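Local coordinates for protein D-hydantoinase (Ralstonia pickettii, PDB 1NFG) that probably catalyses the stereospecific hydrolysis of the cyclic amide bond of D-hydantoin derivatives, with two zinc ions bound per subunit, at residues 57-62 with 311-316; 335-340 with 410-415; 69-74 with 406-411. All blocks are in the same frame, centred on the assembly; numbering follows the deposited sequence.

Interaction 1 of 3, residues 57-62 with 311-316. With ZN (zinc ion), chain E.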
ATOM      1  N   HIS A  57     -11.944  26.542  10.366  1.00 19.92           N
ATOM      2  CA  HIS A  57     -11.757  25.744  11.573  1.00 21.72           C
ATOM      3  C   HIS A  57     -11.330  26.598  12.760  1.00 22.78           C
ATOM      4  O   HIS A  57     -10.143  26.665  13.089  1.00 23.93           O
ATOM      5  CB  HIS A  57     -10.724  24.641  11.326  1.00 22.43           C
ATOM      6  CG  HIS A  57     -10.664  23.604  12.410  1.00 24.41           C
ATOM      7  ND1 HIS A  57     -10.268  22.303  12.172  1.00 24.89           N
ATOM      8  CD2 HIS A  57     -10.951  23.670  13.732  1.00 25.50           C
ATOM      9  CE1 HIS A  57     -10.318  21.616  13.298  1.00 25.49           C
ATOM     10  NE2 HIS A  57     -10.730  22.422  14.260  1.00 26.40           N
ATOM     11  N   THR A  58     -12.304  27.242  13.403  1.00 21.97           N
ATOM     12  CA  THR A  58     -12.030  28.084  14.562  1.00 23.11           C
ATOM     13  C   THR A  58     -12.925  27.777  15.754  1.00 24.48           C
ATOM     14  O   THR A  58     -14.039  27.262  15.611  1.00 23.93           O
ATOM     15  CB  THR A  58     -12.211  29.590  14.245  1.00 22.66           C
ATOM     16  OG1 THR A  58     -13.545  29.826  13.772  1.00 24.48           O
ATOM     17  CG2 THR A  58     -11.217  30.041  13.203  1.00 22.70           C
ATOM     18  N   HIS A  59     -12.409  28.102  16.933  1.00 26.97           N
ATOM     19  CA  HIS A  59     -13.119  27.939  18.196  1.00 28.78           C
ATOM     20  C   HIS A  59     -12.894  29.279  18.878  1.00 30.47           C
ATOM     21  O   HIS A  59     -12.273  29.377  19.937  1.00 30.73           O
ATOM     22  CB  HIS A  59     -12.507  26.801  19.009  1.00 29.49           C
ATOM     23  CG  HIS A  59     -12.562  25.473  18.317  1.00 29.65           C
ATOM     24  ND1 HIS A  59     -13.747  24.883  17.934  1.00 28.76           N
ATOM     25  CD2 HIS A  59     -11.579  24.626  17.933  1.00 29.56           C
ATOM     26  CE1 HIS A  59     -13.492  23.729  17.345  1.00 29.47           C
ATOM     27  NE2 HIS A  59     -12.184  23.549  17.331  1.00 31.28           N
ATOM     28  N   VAL A  60     -13.393  30.313  18.209  1.00 32.34           N
ATOM     29  CA  VAL A  60     -13.284  31.700  18.630  1.00 34.79           C
ATOM     30  C   VAL A  60     -13.658  31.991  20.091  1.00 36.05           C
ATOM     31  O   VAL A  60     -12.937  32.710  20.786  1.00 34.05           O
ATOM     32  CB  VAL A  60     -14.125  32.568  17.678  1.00 35.12           C
ATOM     33  CG1 VAL A  60     -14.193  33.968  18.174  1.00 38.14           C
ATOM     34  CG2 VAL A  60     -13.503  32.545  16.293  1.00 35.99           C
ATOM     35  N   GLU A  61     -14.778  31.435  20.549  1.00 38.31           N
ATOM     36  CA  GLU A  61     -15.243  31.627  21.924  1.00 40.74           C
ATOM     37  C   GLU A  61     -15.693  30.280  22.478  1.00 42.36           C
ATOM     38  O   GLU A  61     -16.621  29.660  21.961  1.00 40.93           O
ATOM     39  CB  GLU A  61     -16.409  32.612  21.956  1.00 41.55           C
ATOM     40  CG  GLU A  61     -16.419  33.515  23.170  1.00 43.13           C
ATOM     41  CD  GLU A  61     -17.540  34.528  23.113  1.00 45.16           C
ATOM     42  OE1 GLU A  61     -18.686  34.159  23.427  1.00 47.82           O
ATOM     43  OE2 GLU A  61     -17.283  35.690  22.739  1.00 45.91           O
ATOM     44  N   THR A  62     -15.045  29.837  23.546  1.00 46.31           N
ATOM     45  CA  THR A  62     -15.356  28.541  24.127  1.00 50.98           C
ATOM     46  C   THR A  62     -15.360  28.509  25.647  1.00 54.12           C
ATOM     47  O   THR A  62     -14.755  29.361  26.301  1.00 54.82           O
ATOM     48  CB  THR A  62     -14.344  27.489  23.600  1.00 50.64           C
ATOM     49  OG1 THR A  62     -14.805  26.981  22.346  1.00 51.96           O
ATOM     50  CG2 THR A  62     -14.160  26.343  24.580  1.00 51.83           C
ATOM     51  N   SER A 311      -6.413  25.177   7.713  1.00 21.22           N
ATOM     52  CA  SER A 311      -7.139  25.988   8.685  1.00 20.97           C
ATOM     53  C   SER A 311      -6.283  26.129   9.927  1.00 21.26           C
ATOM     54  O   SER A 311      -5.164  25.622   9.952  1.00 20.61           O
ATOM     55  CB  SER A 311      -8.491  25.350   9.018  1.00 21.07           C
ATOM     56  OG  SER A 311      -8.352  23.994   9.401  1.00 22.16           O
ATOM     57  N   SER A 312      -6.799  26.804  10.956  1.00 22.58           N
ATOM     58  CA  SER A 312      -6.021  27.028  12.179  1.00 23.07           C
ATOM     59  C   SER A 312      -6.386  26.247  13.443  1.00 23.49           C
ATOM     60  O   SER A 312      -5.513  25.964  14.262  1.00 23.35           O
ATOM     61  CB  SER A 312      -6.025  28.524  12.530  1.00 24.01           C
ATOM     62  OG  SER A 312      -7.334  28.975  12.863  1.00 22.94           O
ATOM     63  N   ASP A 313      -7.656  25.896  13.611  1.00 24.56           N
ATOM     64  CA  ASP A 313      -8.098  25.204  14.832  1.00 25.49           C
ATOM     65  C   ASP A 313      -7.713  26.118  15.999  1.00 23.80           C
ATOM     66  O   ASP A 313      -7.143  25.684  17.005  1.00 22.99           O
ATOM     67  CB  ASP A 313      -7.428  23.825  14.980  1.00 25.62           C
ATOM     68  CG  ASP A 313      -8.069  22.970  16.084  1.00 27.48           C
ATOM     69  OD1 ASP A 313      -9.255  23.200  16.415  1.00 25.19           O
ATOM     70  OD2 ASP A 313      -7.394  22.055  16.610  1.00 29.65           O
ATOM     71  N   HIS A 314      -8.032  27.397  15.827  1.00 22.91           N
ATOM     72  CA  HIS A 314      -7.744  28.443  16.802  1.00 23.76           C
ATOM     73  C   HIS A 314      -8.446  28.271  18.153  1.00 24.19           C
ATOM     74  O   HIS A 314      -9.677  28.156  18.229  1.00 22.25           O
ATOM     75  CB  HIS A 314      -8.116  29.814  16.216  1.00 22.97           C
ATOM     76  CG  HIS A 314      -7.843  30.961  17.139  1.00 22.95           C
ATOM     77  ND1 HIS A 314      -6.586  31.503  17.300  1.00 23.90           N
ATOM     78  CD2 HIS A 314      -8.659  31.643  17.978  1.00 21.58           C
ATOM     79  CE1 HIS A 314      -6.638  32.470  18.201  1.00 22.94           C
ATOM     80  NE2 HIS A 314      -7.885  32.575  18.628  1.00 21.62           N
ATOM     81  N   CYS A 315      -7.638  28.263  19.207  1.00 24.39           N
ATOM     82  CA  CYS A 315      -8.117  28.144  20.577  1.00 27.28           C
ATOM     83  C   CYS A 315      -7.399  29.198  21.412  1.00 28.53           C
ATOM     84  O   CYS A 315      -6.358  29.720  21.007  1.00 28.39           O
ATOM     85  CB  CYS A 315      -7.820  26.755  21.141  1.00 26.98           C
ATOM     86  SG  CYS A 315      -8.825  25.451  20.423  1.00 29.19           S
ATOM     87  N   SER A 316      -7.945  29.509  22.580  1.00 29.65           N
ATOM     88  CA  SER A 316      -7.332  30.515  23.427  1.00 31.83           C
ATOM     89  C   SER A 316      -7.307  30.133  24.898  1.00 32.66           C
ATOM     90  O   SER A 316      -8.208  30.482  25.658  1.00 34.66           O
ATOM     91  CB  SER A 316      -8.055  31.854  23.237  1.00 31.81           C
ATOM     92  OG  SER A 316      -9.456  31.657  23.104  1.00 33.60           O
TER
HETATM   93 ZN    ZN E 501     -10.936  21.751  16.535  1.00 21.03          ZN
HETATM   94  O   HOH W   1     -10.857  28.202  22.782  1.00 42.28           O

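Interaction 2 of 3, residues 335-340 with 410-415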
ATOM      1  N   ASN A 335      -6.617  21.503  26.074  1.00 32.07           N
ATOM      2  CA  ASN A 335      -6.065  21.335  24.732  1.00 32.53           C
ATOM      3  C   ASN A 335      -6.378  22.478  23.779  1.00 32.42           C
ATOM      4  O   ASN A 335      -7.499  22.982  23.751  1.00 32.09           O
ATOM      5  CB  ASN A 335      -6.574  20.025  24.111  1.00 32.00           C
ATOM      6  CG  ASN A 335      -6.034  18.790  24.816  1.00 33.25           C
ATOM      7  OD1 ASN A 335      -6.310  17.657  24.405  1.00 34.00           O
ATOM      8  ND2 ASN A 335      -5.264  18.999  25.883  1.00 31.68           N
ATOM      9  N   GLY A 336      -5.380  22.877  22.993  1.00 31.24           N
ATOM     10  CA  GLY A 336      -5.592  23.939  22.029  1.00 28.37           C
ATOM     11  C   GLY A 336      -4.529  25.009  22.018  1.00 27.41           C
ATOM     12  O   GLY A 336      -3.908  25.291  23.044  1.00 27.97           O
ATOM     13  N   ALA A 337      -4.325  25.604  20.844  1.00 26.63           N
ATOM     14  CA  ALA A 337      -3.349  26.675  20.663  1.00 25.77           C
ATOM     15  C   ALA A 337      -3.916  27.726  19.703  1.00 25.02           C
ATOM     16  O   ALA A 337      -4.733  27.417  18.835  1.00 25.50           O
ATOM     17  CB  ALA A 337      -2.042  26.114  20.120  1.00 24.90           C
ATOM     18  N   PRO A 338      -3.483  28.984  19.850  1.00 24.72           N
ATOM     19  CA  PRO A 338      -3.949  30.082  19.002  1.00 25.52           C
ATOM     20  C   PRO A 338      -3.233  30.165  17.654  1.00 25.96           C
ATOM     21  O   PRO A 338      -2.106  29.693  17.508  1.00 25.85           O
ATOM     22  CB  PRO A 338      -3.672  31.303  19.864  1.00 25.37           C
ATOM     23  CG  PRO A 338      -2.352  30.941  20.484  1.00 24.78           C
ATOM     24  CD  PRO A 338      -2.556  29.481  20.885  1.00 25.19           C
ATOM     25  N   GLY A 339      -3.892  30.779  16.675  1.00 25.80           N
ATOM     26  CA  GLY A 339      -3.281  30.927  15.369  1.00 25.13           C
ATOM     27  C   GLY A 339      -4.140  31.533  14.272  1.00 24.63           C
ATOM     28  O   GLY A 339      -3.688  31.622  13.136  1.00 26.29           O
ATOM     29  N   VAL A 340      -5.359  31.962  14.583  1.00 23.67           N
ATOM     30  CA  VAL A 340      -6.224  32.529  13.549  1.00 21.94           C
ATOM     31  C   VAL A 340      -5.580  33.719  12.840  1.00 22.27           C
ATOM     32  O   VAL A 340      -5.811  33.938  11.650  1.00 22.04           O
ATOM     33  CB  VAL A 340      -7.607  32.967  14.119  1.00 20.10           C
ATOM     34  CG1 VAL A 340      -7.470  34.252  14.923  1.00 17.39           C
ATOM     35  CG2 VAL A 340      -8.608  33.134  12.985  1.00 15.58           C
ATOM     36  N   MET A 410      -4.789  36.688  23.864  1.00 33.32           N
ATOM     37  CA  MET A 410      -3.903  35.658  24.409  1.00 33.30           C
ATOM     38  C   MET A 410      -2.600  36.180  25.000  1.00 33.62           C
ATOM     39  O   MET A 410      -2.172  37.292  24.695  1.00 34.14           O
ATOM     40  CB  MET A 410      -3.585  34.617  23.337  1.00 33.88           C
ATOM     41  CG  MET A 410      -4.667  33.572  23.176  1.00 35.67           C
ATOM     42  SD  MET A 410      -4.871  32.611  24.686  1.00 35.62           S
ATOM     43  CE  MET A 410      -3.535  31.443  24.516  1.00 36.39           C
ATOM     44  N   ASP A 411      -1.970  35.365  25.843  1.00 34.14           N
ATOM     45  CA  ASP A 411      -0.712  35.751  26.475  1.00 34.41           C
ATOM     46  C   ASP A 411       0.523  35.153  25.801  1.00 33.77           C
ATOM     47  O   ASP A 411       1.630  35.241  26.329  1.00 33.08           O
ATOM     48  CB  ASP A 411      -0.733  35.399  27.968  1.00 36.24           C
ATOM     49  CG  ASP A 411      -0.983  33.924  28.227  1.00 39.77           C
ATOM     50  OD1 ASP A 411      -1.754  33.301  27.462  1.00 40.75           O
ATOM     51  OD2 ASP A 411      -0.420  33.396  29.213  1.00 40.58           O
ATOM     52  N   TYR A 412       0.328  34.550  24.630  1.00 33.45           N
ATOM     53  CA  TYR A 412       1.437  33.982  23.867  1.00 32.93           C
ATOM     54  C   TYR A 412       1.020  33.624  22.442  1.00 32.48           C
ATOM     55  O   TYR A 412      -0.170  33.557  22.125  1.00 32.36           O
ATOM     56  CB  TYR A 412       2.017  32.733  24.555  1.00 32.03           C
ATOM     57  CG  TYR A 412       1.227  31.456  24.345  1.00 31.76           C
ATOM     58  CD1 TYR A 412       0.129  31.145  25.147  1.00 32.81           C
ATOM     59  CD2 TYR A 412       1.579  30.557  23.337  1.00 32.22           C
ATOM     60  CE1 TYR A 412      -0.600  29.965  24.953  1.00 32.45           C
ATOM     61  CE2 TYR A 412       0.857  29.378  23.131  1.00 32.42           C
ATOM     62  CZ  TYR A 412      -0.229  29.087  23.941  1.00 33.34           C
ATOM     63  OH  TYR A 412      -0.942  27.924  23.736  1.00 32.28           O
ATOM     64  N   SER A 413       2.018  33.411  21.589  1.00 32.52           N
ATOM     65  CA  SER A 413       1.792  33.023  20.199  1.00 31.72           C
ATOM     66  C   SER A 413       2.471  31.679  19.948  1.00 31.07           C
ATOM     67  O   SER A 413       3.551  31.411  20.483  1.00 29.81           O
ATOM     68  CB  SER A 413       2.373  34.060  19.242  1.00 31.11           C
ATOM     69  OG  SER A 413       2.275  33.597  17.906  1.00 30.87           O
ATOM     70  N   SER A 414       1.832  30.837  19.141  1.00 30.01           N
ATOM     71  CA  SER A 414       2.381  29.523  18.825  1.00 29.76           C
ATOM     72  C   SER A 414       3.588  29.675  17.908  1.00 30.24           C
ATOM     73  O   SER A 414       4.398  28.758  17.764  1.00 29.32           O
ATOM     74  CB  SER A 414       1.328  28.668  18.127  1.00 29.98           C
ATOM     75  OG  SER A 414       0.142  28.596  18.895  1.00 30.53           O
ATOM     76  N   TYR A 415       3.702  30.852  17.302  1.00 31.03           N
ATOM     77  CA  TYR A 415       4.782  31.139  16.373  1.00 31.62           C
ATOM     78  C   TYR A 415       5.676  32.266  16.866  1.00 32.36           C
ATOM     79  O   TYR A 415       6.265  33.005  16.076  1.00 33.28           O
ATOM     80  CB  TYR A 415       4.176  31.478  15.013  1.00 30.42           C
ATOM     81  CG  TYR A 415       3.175  30.434  14.588  1.00 30.36           C
ATOM     82  CD1 TYR A 415       3.595  29.199  14.089  1.00 29.25           C
ATOM     83  CD2 TYR A 415       1.807  30.637  14.781  1.00 30.65           C
ATOM     84  CE1 TYR A 415       2.677  28.187  13.797  1.00 30.15           C
ATOM     85  CE2 TYR A 415       0.880  29.631  14.495  1.00 31.38           C
ATOM     86  CZ  TYR A 415       1.323  28.408  14.002  1.00 31.05           C
ATOM     87  OH  TYR A 415       0.413  27.418  13.715  1.00 31.00           O
TER
HETATM   88  O   HOH W   2      -0.420  31.681  17.785  1.00 16.17           O

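Interaction 3 of 3, residues 69-74 with 406-411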
ATOM      1  N   SER A  69     -12.628  30.683  27.501  1.00 50.77           N
ATOM      2  CA  SER A  69     -11.453  30.959  26.687  1.00 45.89           C
ATOM      3  C   SER A  69     -11.068  32.433  26.751  1.00 43.09           C
ATOM      4  O   SER A  69     -11.923  33.307  26.909  1.00 41.80           O
ATOM      5  CB  SER A  69     -11.718  30.550  25.238  1.00 45.79           C
ATOM      6  OG  SER A  69     -12.941  31.091  24.769  1.00 44.38           O
ATOM      7  N   ALA A  70      -9.773  32.700  26.627  1.00 39.88           N
ATOM      8  CA  ALA A  70      -9.258  34.059  26.676  1.00 38.06           C
ATOM      9  C   ALA A  70      -9.873  34.938  25.588  1.00 37.45           C
ATOM     10  O   ALA A  70     -10.216  36.091  25.837  1.00 37.53           O
ATOM     11  CB  ALA A  70      -7.743  34.039  26.545  1.00 38.29           C
ATOM     12  N   ASP A  71     -10.004  34.394  24.383  1.00 35.50           N
ATOM     13  CA  ASP A  71     -10.582  35.144  23.278  1.00 33.95           C
ATOM     14  C   ASP A  71     -12.088  35.022  23.243  1.00 32.83           C
ATOM     15  O   ASP A  71     -12.657  34.041  23.715  1.00 32.42           O
ATOM     16  CB  ASP A  71     -10.039  34.662  21.923  1.00 34.43           C
ATOM     17  CG  ASP A  71      -8.805  35.415  21.484  1.00 34.97           C
ATOM     18  OD1 ASP A  71      -8.675  36.608  21.830  1.00 36.16           O
ATOM     19  OD2 ASP A  71      -7.972  34.818  20.774  1.00 36.25           O
ATOM     20  N   THR A  72     -12.724  36.036  22.669  1.00 31.90           N
ATOM     21  CA  THR A  72     -14.170  36.068  22.507  1.00 30.29           C
ATOM     22  C   THR A  72     -14.382  36.225  21.012  1.00 28.74           C
ATOM     23  O   THR A  72     -13.425  36.396  20.262  1.00 28.58           O
ATOM     24  CB  THR A  72     -14.806  37.278  23.221  1.00 30.36           C
ATOM     25  OG1 THR A  72     -14.247  38.492  22.700  1.00 31.47           O
ATOM     26  CG2 THR A  72     -14.559  37.204  24.718  1.00 28.16           C
ATOM     27  N   PHE A  73     -15.629  36.171  20.575  1.00 27.62           N
ATOM     28  CA  PHE A  73     -15.919  36.329  19.162  1.00 27.84           C
ATOM     29  C   PHE A  73     -15.375  37.669  18.656  1.00 29.46           C
ATOM     30  O   PHE A  73     -14.989  37.794  17.496  1.00 30.81           O
ATOM     31  CB  PHE A  73     -17.421  36.247  18.942  1.00 26.67           C
ATOM     32  CG  PHE A  73     -17.820  35.289  17.870  1.00 27.34           C
ATOM     33  CD1 PHE A  73     -17.689  35.631  16.529  1.00 28.44           C
ATOM     34  CD2 PHE A  73     -18.335  34.041  18.198  1.00 26.14           C
ATOM     35  CE1 PHE A  73     -18.073  34.738  15.524  1.00 28.55           C
ATOM     36  CE2 PHE A  73     -18.720  33.143  17.208  1.00 26.01           C
ATOM     37  CZ  PHE A  73     -18.592  33.489  15.869  1.00 28.15           C
ATOM     38  N   ALA A  74     -15.330  38.664  19.539  1.00 30.05           N
ATOM     39  CA  ALA A  74     -14.846  39.993  19.181  1.00 29.21           C
ATOM     40  C   ALA A  74     -13.326  40.091  19.106  1.00 29.59           C
ATOM     41  O   ALA A  74     -12.787  40.602  18.129  1.00 31.24           O
ATOM     42  CB  ALA A  74     -15.376  41.013  20.165  1.00 28.57           C
ATOM     43  N   MET A 406       0.592  41.024  18.200  1.00 28.64           N
ATOM     44  CA  MET A 406      -0.622  40.388  17.705  1.00 30.44           C
ATOM     45  C   MET A 406      -1.844  41.155  18.207  1.00 31.18           C
ATOM     46  O   MET A 406      -1.710  42.061  19.029  1.00 31.46           O
ATOM     47  CB  MET A 406      -0.662  38.920  18.128  1.00 30.10           C
ATOM     48  CG  MET A 406       0.454  38.102  17.492  1.00 29.25           C
ATOM     49  SD  MET A 406       0.547  38.329  15.688  1.00 27.87           S
ATOM     50  CE  MET A 406      -0.622  37.162  15.159  1.00 30.35           C
ATOM     51  N   HIS A 407      -3.032  40.796  17.732  1.00 31.81           N
ATOM     52  CA  HIS A 407      -4.226  41.543  18.115  1.00 32.49           C
ATOM     53  C   HIS A 407      -5.370  40.810  18.821  1.00 33.25           C
ATOM     54  O   HIS A 407      -6.525  41.242  18.737  1.00 34.59           O
ATOM     55  CB  HIS A 407      -4.768  42.262  16.872  1.00 32.46           C
ATOM     56  CG  HIS A 407      -3.727  43.045  16.134  1.00 34.10           C
ATOM     57  ND1 HIS A 407      -2.734  42.445  15.388  1.00 35.35           N
ATOM     58  CD2 HIS A 407      -3.482  44.376  16.081  1.00 34.57           C
ATOM     59  CE1 HIS A 407      -1.923  43.372  14.912  1.00 35.10           C
ATOM     60  NE2 HIS A 407      -2.353  44.552  15.319  1.00 34.76           N
ATOM     61  N   ASN A 408      -5.073  39.720  19.519  1.00 32.84           N
ATOM     62  CA  ASN A 408      -6.127  38.994  20.223  1.00 32.07           C
ATOM     63  C   ASN A 408      -5.913  39.117  21.736  1.00 31.99           C
ATOM     64  O   ASN A 408      -5.088  39.917  22.187  1.00 32.58           O
ATOM     65  CB  ASN A 408      -6.159  37.526  19.775  1.00 31.76           C
ATOM     66  CG  ASN A 408      -5.051  36.695  20.389  1.00 30.58           C
ATOM     67  OD1 ASN A 408      -3.930  37.170  20.590  1.00 29.00           O
ATOM     68  ND2 ASN A 408      -5.356  35.437  20.675  1.00 29.08           N
ATOM     69  N   ALA A 409      -6.646  38.334  22.520  1.00 31.18           N
ATOM     70  CA  ALA A 409      -6.533  38.414  23.973  1.00 31.85           C
ATOM     71  C   ALA A 409      -5.632  37.367  24.642  1.00 33.31           C
ATOM     72  O   ALA A 409      -5.695  37.191  25.863  1.00 34.44           O
ATOM     73  CB  ALA A 409      -7.927  38.364  24.587  1.00 29.26           C
ATOM     74  N   MET A 410      -4.789  36.688  23.864  1.00 33.32           N
ATOM     75  CA  MET A 410      -3.903  35.658  24.409  1.00 33.30           C
ATOM     76  C   MET A 410      -2.600  36.180  25.000  1.00 33.62           C
ATOM     77  O   MET A 410      -2.172  37.292  24.695  1.00 34.14           O
ATOM     78  CB  MET A 410      -3.585  34.617  23.337  1.00 33.88           C
ATOM     79  CG  MET A 410      -4.667  33.572  23.176  1.00 35.67           C
ATOM     80  SD  MET A 410      -4.871  32.611  24.686  1.00 35.62           S
ATOM     81  CE  MET A 410      -3.535  31.443  24.516  1.00 36.39           C
ATOM     82  N   ASP A 411      -1.970  35.365  25.843  1.00 34.14           N
ATOM     83  CA  ASP A 411      -0.712  35.751  26.475  1.00 34.41           C
ATOM     84  C   ASP A 411       0.523  35.153  25.801  1.00 33.77           C
ATOM     85  O   ASP A 411       1.630  35.241  26.329  1.00 33.08           O
ATOM     86  CB  ASP A 411      -0.733  35.399  27.968  1.00 36.24           C
ATOM     87  CG  ASP A 411      -0.983  33.924  28.227  1.00 39.77           C
ATOM     88  OD1 ASP A 411      -1.754  33.301  27.462  1.00 40.75           O
ATOM     89  OD2 ASP A 411      -0.420  33.396  29.213  1.00 40.58           O
TER

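Interaction 1 of 3, residues 57-62 with 311-316
His57, His59 and Asp313 converge on one zinc ion: His57 NE2 at 2.4 Å, His59 NE2 at 2.3 Å and Asp313 OD1 at 2.2 Å from the metal. The carbamate of Lys148, an N6-carboxylysine, supplies a further ligand from elsewhere in the chain and also reaches the second zinc. The close approach of Asp313 OD1 to both imidazole nitrogens is thus that of co-ligands, not of hydrogen bonds. His57 and Asp313 run side by side and point the same way. Each has CG anti to its own backbone N (chi1 -168° and -169°), and Asp313 CB lies over one face of the His57 ring, displaced toward its rim, in a CH-pi contact 3.8 Å from the ring centroid. Asp313 OD1 meets the His59 ring differently, at its edge, with ring and carboxylate planes 73° apart. Beneath the ligands the two backbones travel in roughly the same direction. A weak bond from Asp313 N to His57 O (2.7 Å) and another from His59 N to His314 O (3.0 Å) tie them. Water 1 accepts from Ser316 N and donates weakly to His59 O. The second shell orients the ligands: Glu260 holds His57 ND1, the imidazole nitrogen turned from the metal, and Phe91 meets the same ring edge-to-face. Asp55 binds Ser312 OG. The HxH pair at and just past the end of strand 48-58, joined to an aspartate just beyond strand 310-311, is the signature of the binuclear amidohydrolase site at the mouth of a TIM barrel.

Interaction 2 of 3, residues 335-340 with 410-415
Pro338 O is gripped twice by Ser414, once directly and once through water. Ser414 OG donates to it across 2.9 Å, in the carbonyl plane and on a lone pair, while water 2 donates to the same Pro338 O at 2.6 Å. That water in turn accepts from Ser414 N at 2.8 Å, so the hydroxyl and the amide of one serine both serve one carbonyl. Ser414 OG sits beside its own backbone N, anti to the carbonyl carbon (chi1 -54°), and also touches Ala337 CB and Pro338 CD. The proline ring carries the apolar half of the contact. It crosses the Tyr412 side chain at about a right angle, with Pro338 CD 3.9 Å from Tyr412 CZ and close to the hydroxyl as well. Elsewhere on the ring, Pro338 CB packs on Met410 CG at 4.1 Å. Farther on, the edge of the Tyr415 ring faces Gly339 CA. An ST turn shapes the 410-415 side: Ser413 OG accepts from Tyr415 N at 3.2 Å, and Glu342 binds the same hydroxyl. Gly339 N is bonded to His314 ND1, and the backbone of Ala337 to that of Cys315, which fixes the loop against the chain that carries zinc ligand Asp313. This is a buried loop-to-loop contact beside the probable substrate site of a hydantoinase: the loop gripped here begins with Asn335, a probable substrate-binding residue bonded to Thr286, another probable substrate contact.

Interaction 3 of 3, residues 69-74 with 406-411
Ala70 opens the contact with its methyl, CB lying 3.7 Å from Met410 SD. The bend at chi2 (-63°) turns the methionine sulfur to the alanine. Ala70 O faces the methyl of Ala409, CB at 3.5 Å. Asp71 follows and carries the polar part with both oxygens. Asp71 OD1 accepts from Ala409 N at 2.8 Å, a fairly straight bond (163°), and Asp71 OD2 accepts from Asn408 ND2 at 2.7 Å. Both donors approach on the syn side, tilted somewhat above the carboxylate plane. Each oxygen has a further partner, Thr75 OG1 at OD1 and His314 NE2 at OD2. The Asn408 side chain crosses that of Asp71 at about a right angle, and Asp71 OD2 lies close to the amide plane of Asn408. Asn408 OD1 turns instead to Gln403, with a weak bond from Met410 N besides. Thr72 comes next as the N-cap of helix 73-82, its OG1 weakly accepting from Ala74 N, and with it the chain turns from the loop into the helix. For Asp71, a buried carboxylate with two partners on each oxygen, including a backbone N-H and an amide N-H, is consistent with a stabilised anion whose rotation is fixed. Through it the entry to the helix, the loop of 406-411 and the His314 imidazole are tied to one side chain.

In the fold
The three contacts form a compact cluster inside the amidohydrolase domain, their centres 9 to 10 Å apart. Interaction 1 lies nearest the middle of the chain, about 7 Å from its centre, at the ends of strands 48-58 and 310-311. Interactions 2 and 3 lie farther out, at about 13 and 16 Å, and share Met410 and Asp411 of the loop between strands 390-400 and 419-429. Along the chain interaction 1 closes before interaction 2 opens, whereas interactions 1 and 3 interleave. Direct bonds link 57-62 to 69-74 and 311-316 to 335-340, so the metal-site loops are joined to two neighbouring loop contacts, which lie together on one side of the chain's centre and draw on distant parts of the sequence.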